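Local structure of ralf, proline/betaine transporter (Legionella pneumophila, 4D7Q) at residues R115-F120 and L141-I146; I214-Q217 and F222-L225. The protein probably acts as a guanine nucleotide exchange factor, here an engineered fusion of a Legionella RalF Sec7 domain with a Rickettsia RalF capping domain. The protein carries 2 engineered substitutions. All coordinates share one frame; numbering follows the deposited sequence.

Contact 1 (R115-F120 and L141-I146); sequences RLVQSF and LAFQTI
The side chains of Val117 and Phe143 cross obliquely, with both Val117 methyls against the ring. Val117 CG1 stands anti to the backbone N (chi1 -180°) and sits between two neighbours on the other helix, 3.6 Å from Ala142 CB and 3.6 Å from Phe143 CE2. The second branch, CG2, lies 3.9 Å from Phe143 CZ and makes a looser contact with Ile146 CD1 at 4.2 Å. One branched residue of helix 110-127 thus spans three residues of helix 135-152, Ala142 and Ile146 being one turn apart. The segment axes approach to 10.6 Å at an angle of 118°. Behind this surface, Thr145 OG1 donates to Leu141 O at 2.7 Å from above the carbonyl plane, while Thr145 N uses the same oxygen, which satisfies the buried hydroxyl within its own helix. Tyr139 meets the Phe143 ring edge-to-face, and Phe261, from the Rickettsia-derived part, also meets it, a contact between parts of different origin. The contact itself joins two helices of the all-helical Sec7 domain. With every touching residue buried and no hydrogen bond across, it rests on shape and apolar burial rather than on directional bonds.

Contact 2 (I214-Q217 and F222-L225); sequences ISSQ and FKQL
Phe222 N is hydrogen-bonded to Asp219 OD1 at the start of helix 220-230, while Asn218 OD1 takes Ser215 N and so braces the loop. Phe222, with CG anti to the backbone N (chi1 -172°), lays its ring against Ile214. Ile214 CG2 lies almost exactly over the centre of one face, 3.8 Å from the centroid of the Phe222 ring and 9° off its normal, a CH-pi contact. The other branch of Ile214 follows the root of the aromatic side chain, CG1 being 4.0 Å from Phe222 CB. At the ring's edge, near its plane, Ser216 N stands 3.7 Å from Phe222 CD2. Ser216 then leans on the helix backbone: its OG is 3.4 Å from Lys223 CA and has a weak hydrogen bond to Asn226 ND2. Lys223 runs its aliphatic part past the same serine, CB lying 3.5 Å from Ser216 O; the bend at chi3 (-92°) keeps CE near that oxygen, while NZ lies farther off. Ile299 of strand 297-303 touches both Ile214 and Phe222, placing this strand-to-helix turn against the sheet of the Rickettsia-derived capping domain. Since no hydrogen bond crosses directly between the two segments, the turn is held by the CH-pi and apolar contact together with the loop's own hydrogen bonds.

Overall arrangement
The two contacts belong to different parts of the chimera, contact 1 to the Legionella Sec7 domain and contact 2 to the Rickettsia capping domain. Their centres are 31 Å apart and their nearest atoms about 20 Å, so neither touches the other. Contact 1 lies nearer the middle of the molecule, 12 Å from the chain centre, whereas contact 2 lies 23 Å from it. The first joins segments with 20 residues between them; the second closes a short turn that follows a sheet strand. Phe261 of helix 256-262 in the capping domain meets Phe143 of contact 1, so the two parts of the chimera touch there.

Contact 1 (R115-F120 and L141-I146)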
ATOM      1  N   ARG A 115      -2.981  -4.582   3.424  1.00 21.35           N
ATOM      2  CA  ARG A 115      -4.006  -5.438   2.807  1.00 21.42           C
ATOM      3  C   ARG A 115      -3.403  -6.630   2.040  1.00 23.48           C
ATOM      4  O   ARG A 115      -3.943  -7.731   2.100  1.00 23.10           O
ATOM      5  CB  ARG A 115      -4.953  -4.623   1.943  1.00 22.30           C
ATOM      6  CG  ARG A 115      -5.919  -3.836   2.804  1.00 22.54           C
ATOM      7  CD  ARG A 115      -6.885  -3.018   1.976  1.00 25.68           C
ATOM      8  NE  ARG A 115      -7.354  -1.919   2.798  1.00 32.56           N
ATOM      9  CZ  ARG A 115      -6.915  -0.677   2.703  1.00 36.46           C
ATOM     10  NH1 ARG A 115      -6.087  -0.332   1.723  1.00 23.06           N
ATOM     11  NH2 ARG A 115      -7.347   0.247   3.543  1.00 27.95           N
ATOM     12  N   LEU A 116      -2.265  -6.426   1.371  1.00 20.01           N
ATOM     13  CA  LEU A 116      -1.582  -7.495   0.635  1.00 18.89           C
ATOM     14  C   LEU A 116      -1.006  -8.564   1.562  1.00 22.94           C
ATOM     15  O   LEU A 116      -1.167  -9.739   1.310  1.00 22.31           O
ATOM     16  CB  LEU A 116      -0.486  -6.901  -0.265  1.00 18.48           C
ATOM     17  CG  LEU A 116      -0.955  -5.989  -1.418  1.00 24.22           C
ATOM     18  CD1 LEU A 116       0.206  -5.612  -2.291  1.00 23.94           C
ATOM     19  CD2 LEU A 116      -2.102  -6.624  -2.258  1.00 26.78           C
ATOM     20  N   VAL A 117      -0.355  -8.155   2.637  1.00 20.31           N
ATOM     21  CA  VAL A 117       0.226  -9.068   3.616  1.00 19.51           C
ATOM     22  C   VAL A 117      -0.916  -9.839   4.335  1.00 22.11           C
ATOM     23  O   VAL A 117      -0.819 -11.053   4.484  1.00 20.12           O
ATOM     24  CB  VAL A 117       1.208  -8.342   4.577  1.00 22.09           C
ATOM     25  CG1 VAL A 117       1.814  -9.303   5.599  1.00 20.91           C
ATOM     26  CG2 VAL A 117       2.318  -7.614   3.800  1.00 21.48           C
ATOM     27  N   GLN A 118      -2.026  -9.164   4.651  1.00 19.27           N
ATOM     28  CA  GLN A 118      -3.188  -9.818   5.276  1.00 20.18           C
ATOM     29  C   GLN A 118      -3.787 -10.884   4.339  1.00 24.20           C
ATOM     30  O   GLN A 118      -4.137 -11.978   4.780  1.00 22.96           O
ATOM     31  CB  GLN A 118      -4.257  -8.772   5.647  1.00 21.77           C
ATOM     32  CG  GLN A 118      -3.836  -7.902   6.842  1.00 23.51           C
ATOM     33  CD  GLN A 118      -4.901  -6.948   7.318  1.00 39.71           C
ATOM     34  OE1 GLN A 118      -4.614  -5.826   7.716  1.00 38.23           O
ATOM     35  NE2 GLN A 118      -6.133  -7.403   7.401  1.00 38.34           N
ATOM     36  N   SER A 119      -3.865 -10.563   3.036  1.00 20.41           N
ATOM     37  CA  SER A 119      -4.375 -11.476   2.023  1.00 19.91           C
ATOM     38  C   SER A 119      -3.502 -12.738   1.931  1.00 22.51           C
ATOM     39  O   SER A 119      -4.036 -13.847   1.989  1.00 20.22           O
ATOM     40  CB  SER A 119      -4.428 -10.758   0.677  1.00 21.37           C
ATOM     41  OG  SER A 119      -5.121 -11.556  -0.259  1.00 26.71           O
ATOM     42  N   PHE A 120      -2.165 -12.575   1.818  1.00 19.04           N
ATOM     43  CA  PHE A 120      -1.247 -13.716   1.773  1.00 18.89           C
ATOM     44  C   PHE A 120      -1.369 -14.549   3.054  1.00 22.97           C
ATOM     45  O   PHE A 120      -1.364 -15.782   2.983  1.00 22.18           O
ATOM     46  CB  PHE A 120       0.225 -13.254   1.606  1.00 20.15           C
ATOM     47  CG  PHE A 120       1.226 -14.330   2.005  1.00 21.64           C
ATOM     48  CD1 PHE A 120       1.489 -15.415   1.158  1.00 23.73           C
ATOM     49  CD2 PHE A 120       1.809 -14.329   3.272  1.00 21.05           C
ATOM     50  CE1 PHE A 120       2.331 -16.454   1.561  1.00 23.14           C
ATOM     51  CE2 PHE A 120       2.654 -15.377   3.669  1.00 23.44           C
ATOM     52  CZ  PHE A 120       2.916 -16.428   2.806  1.00 20.92           C
ATOM     53  N   LEU A 141       4.912 -13.106  11.259  1.00 20.60           N
ATOM     54  CA  LEU A 141       6.059 -13.728  10.602  1.00 21.17           C
ATOM     55  C   LEU A 141       6.341 -13.051   9.279  1.00 22.26           C
ATOM     56  O   LEU A 141       7.509 -12.852   8.962  1.00 20.79           O
ATOM     57  CB  LEU A 141       5.764 -15.200  10.280  1.00 22.30           C
ATOM     58  CG  LEU A 141       5.951 -16.250  11.355  1.00 28.96           C
ATOM     59  CD1 LEU A 141       5.471 -17.589  10.829  1.00 28.22           C
ATOM     60  CD2 LEU A 141       7.416 -16.351  11.818  1.00 29.84           C
ATOM     61  N   ALA A 142       5.284 -12.747   8.486  1.00 19.56           N
ATOM     62  CA  ALA A 142       5.455 -12.105   7.174  1.00 20.49           C
ATOM     63  C   ALA A 142       6.203 -10.782   7.252  1.00 22.65           C
ATOM     64  O   ALA A 142       7.181 -10.597   6.522  1.00 21.54           O
ATOM     65  CB  ALA A 142       4.122 -11.925   6.462  1.00 21.31           C
ATOM     66  N   PHE A 143       5.750  -9.871   8.125  1.00 19.87           N
ATOM     67  CA  PHE A 143       6.416  -8.581   8.321  1.00 19.93           C
ATOM     68  C   PHE A 143       7.843  -8.759   8.849  1.00 24.29           C
ATOM     69  O   PHE A 143       8.750  -8.033   8.423  1.00 22.17           O
ATOM     70  CB  PHE A 143       5.587  -7.641   9.217  1.00 20.92           C
ATOM     71  CG  PHE A 143       4.632  -6.788   8.410  1.00 22.30           C
ATOM     72  CD1 PHE A 143       5.100  -5.707   7.660  1.00 23.64           C
ATOM     73  CD2 PHE A 143       3.276  -7.114   8.327  1.00 22.78           C
ATOM     74  CE1 PHE A 143       4.224  -4.954   6.871  1.00 22.88           C
ATOM     75  CE2 PHE A 143       2.399  -6.339   7.555  1.00 23.69           C
ATOM     76  CZ  PHE A 143       2.881  -5.269   6.835  1.00 21.88           C
ATOM     77  N   GLN A 144       8.056  -9.754   9.721  1.00 23.19           N
ATOM     78  CA  GLN A 144       9.409 -10.013  10.231  1.00 24.17           C
ATOM     79  C   GLN A 144      10.343 -10.465   9.119  1.00 25.16           C
ATOM     80  O   GLN A 144      11.500 -10.040   9.110  1.00 22.24           O
ATOM     81  CB  GLN A 144       9.424 -11.067  11.355  1.00 25.82           C
ATOM     82  CG  GLN A 144      10.728 -11.051  12.194  1.00 25.58           C
ATOM     83  CD  GLN A 144      10.882  -9.767  12.999  1.00 40.23           C
ATOM     84  OE1 GLN A 144       9.904  -9.147  13.449  1.00 30.90           O
ATOM     85  NE2 GLN A 144      12.114  -9.318  13.185  1.00 27.70           N
ATOM     86  N   THR A 145       9.855 -11.411   8.264  1.00 22.31           N
ATOM     87  CA  THR A 145      10.583 -12.051   7.165  1.00 21.20           C
ATOM     88  C   THR A 145      11.000 -11.000   6.134  1.00 23.23           C
ATOM     89  O   THR A 145      12.148 -10.991   5.710  1.00 21.37           O
ATOM     90  CB  THR A 145       9.729 -13.196   6.568  1.00 25.68           C
ATOM     91  OG1 THR A 145       9.469 -14.177   7.570  1.00 23.46           O
ATOM     92  CG2 THR A 145      10.349 -13.838   5.338  1.00 16.76           C
ATOM     93  N   ILE A 146      10.077 -10.102   5.763  1.00 20.11           N
ATOM     94  CA  ILE A 146      10.362  -9.038   4.805  1.00 18.73           C
ATOM     95  C   ILE A 146      11.515  -8.147   5.318  1.00 21.92           C
ATOM     96  O   ILE A 146      12.462  -7.857   4.576  1.00 19.05           O
ATOM     97  CB  ILE A 146       9.096  -8.179   4.546  1.00 21.00           C
ATOM     98  CG1 ILE A 146       7.978  -8.985   3.825  1.00 19.88           C
ATOM     99  CG2 ILE A 146       9.480  -6.919   3.726  1.00 21.13           C
ATOM    100  CD1 ILE A 146       6.517  -8.242   3.884  1.00 19.79           C
TER

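Contact 2 (I214-Q217 and F222-L225)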
ATOM      1  N   ILE A 214      10.802  15.126   3.275  1.00 31.29           N
ATOM      2  CA  ILE A 214      10.206  16.293   3.929  1.00 30.71           C
ATOM      3  C   ILE A 214      10.705  16.349   5.373  1.00 36.30           C
ATOM      4  O   ILE A 214      10.947  15.297   5.967  1.00 36.06           O
ATOM      5  CB  ILE A 214       8.646  16.303   3.794  1.00 33.03           C
ATOM      6  CG1 ILE A 214       8.066  17.739   3.929  1.00 33.93           C
ATOM      7  CG2 ILE A 214       7.938  15.270   4.716  1.00 32.24           C
ATOM      8  CD1 ILE A 214       6.625  17.947   3.388  1.00 40.59           C
ATOM      9  N   SER A 215      10.925  17.552   5.916  1.00 34.81           N
ATOM     10  CA  SER A 215      11.350  17.676   7.317  1.00 36.15           C
ATOM     11  C   SER A 215      10.852  18.939   8.007  1.00 41.81           C
ATOM     12  O   SER A 215      10.517  19.917   7.340  1.00 42.54           O
ATOM     13  CB  SER A 215      12.863  17.494   7.480  1.00 39.45           C
ATOM     14  OG  SER A 215      13.616  18.691   7.386  1.00 45.59           O
ATOM     15  N   SER A 216      10.818  18.908   9.352  1.00 39.93           N
ATOM     16  CA  SER A 216      10.470  20.051  10.197  1.00 40.99           C
ATOM     17  C   SER A 216      11.503  21.162   9.999  1.00 47.05           C
ATOM     18  O   SER A 216      11.169  22.345  10.088  1.00 47.27           O
ATOM     19  CB  SER A 216      10.441  19.645  11.668  1.00 42.75           C
ATOM     20  OG  SER A 216       9.201  19.061  12.037  1.00 47.69           O
ATOM     21  N   GLN A 217      12.750  20.771   9.695  1.00 44.49           N
ATOM     22  CA  GLN A 217      13.864  21.693   9.475  1.00 45.47           C
ATOM     23  C   GLN A 217      13.777  22.367   8.110  1.00 48.93           C
ATOM     24  O   GLN A 217      14.185  23.518   7.985  1.00 48.77           O
ATOM     25  CB  GLN A 217      15.221  20.972   9.645  1.00 47.03           C
ATOM     26  CG  GLN A 217      15.587  20.611  11.095  1.00 67.89           C
ATOM     27  CD  GLN A 217      14.694  19.564  11.745  1.00 87.94           C
ATOM     28  OE1 GLN A 217      14.595  18.408  11.306  1.00 78.93           O
ATOM     29  NE2 GLN A 217      14.018  19.956  12.813  1.00 85.68           N
ATOM     30  N   PHE A 222       5.116  21.453   7.368  1.00 32.90           N
ATOM     31  CA  PHE A 222       5.357  20.143   7.960  1.00 32.19           C
ATOM     32  C   PHE A 222       5.800  20.286   9.420  1.00 37.67           C
ATOM     33  O   PHE A 222       5.352  19.495  10.258  1.00 37.04           O
ATOM     34  CB  PHE A 222       6.364  19.324   7.154  1.00 33.53           C
ATOM     35  CG  PHE A 222       6.485  17.892   7.624  1.00 34.25           C
ATOM     36  CD1 PHE A 222       5.491  16.962   7.335  1.00 35.78           C
ATOM     37  CD2 PHE A 222       7.604  17.469   8.331  1.00 36.10           C
ATOM     38  CE1 PHE A 222       5.618  15.634   7.748  1.00 36.93           C
ATOM     39  CE2 PHE A 222       7.730  16.136   8.742  1.00 38.06           C
ATOM     40  CZ  PHE A 222       6.737  15.229   8.453  1.00 35.93           C
ATOM     41  N   LYS A 223       6.643  21.314   9.731  1.00 34.71           N
ATOM     42  CA  LYS A 223       7.097  21.601  11.103  1.00 34.74           C
ATOM     43  C   LYS A 223       5.884  21.731  12.039  1.00 39.58           C
ATOM     44  O   LYS A 223       5.842  21.095  13.089  1.00 39.54           O
ATOM     45  CB  LYS A 223       7.929  22.896  11.156  1.00 37.04           C
ATOM     46  CG  LYS A 223       8.413  23.248  12.572  1.00 40.55           C
ATOM     47  CD  LYS A 223       8.646  24.740  12.770  1.00 54.48           C
ATOM     48  CE  LYS A 223      10.064  25.160  12.476  1.00 67.56           C
ATOM     49  NZ  LYS A 223      10.226  26.635  12.551  1.00 71.80           N
ATOM     50  N   GLN A 224       4.894  22.537  11.624  1.00 37.11           N
ATOM     51  CA  GLN A 224       3.673  22.795  12.379  1.00 37.19           C
ATOM     52  C   GLN A 224       2.804  21.542  12.499  1.00 40.54           C
ATOM     53  O   GLN A 224       2.397  21.191  13.609  1.00 39.28           O
ATOM     54  CB  GLN A 224       2.907  23.970  11.763  1.00 38.91           C
ATOM     55  CG  GLN A 224       3.618  25.301  11.965  1.00 46.39           C
ATOM     56  CD  GLN A 224       2.852  26.428  11.350  1.00 56.36           C
ATOM     57  OE1 GLN A 224       2.980  26.724  10.160  1.00 55.62           O
ATOM     58  NE2 GLN A 224       2.008  27.058  12.143  1.00 43.64           N
ATOM     59  N   LEU A 225       2.576  20.837  11.377  1.00 37.43           N
ATOM     60  CA  LEU A 225       1.797  19.603  11.365  1.00 37.23           C
ATOM     61  C   LEU A 225       2.401  18.569  12.302  1.00 42.23           C
ATOM     62  O   LEU A 225       1.695  18.041  13.158  1.00 42.22           O
ATOM     63  CB  LEU A 225       1.653  19.052   9.930  1.00 36.67           C
ATOM     64  CG  LEU A 225       0.949  17.701   9.765  1.00 40.52           C
ATOM     65  CD1 LEU A 225      -0.500  17.742  10.277  1.00 41.01           C
ATOM     66  CD2 LEU A 225       1.001  17.244   8.329  1.00 39.53           C
TER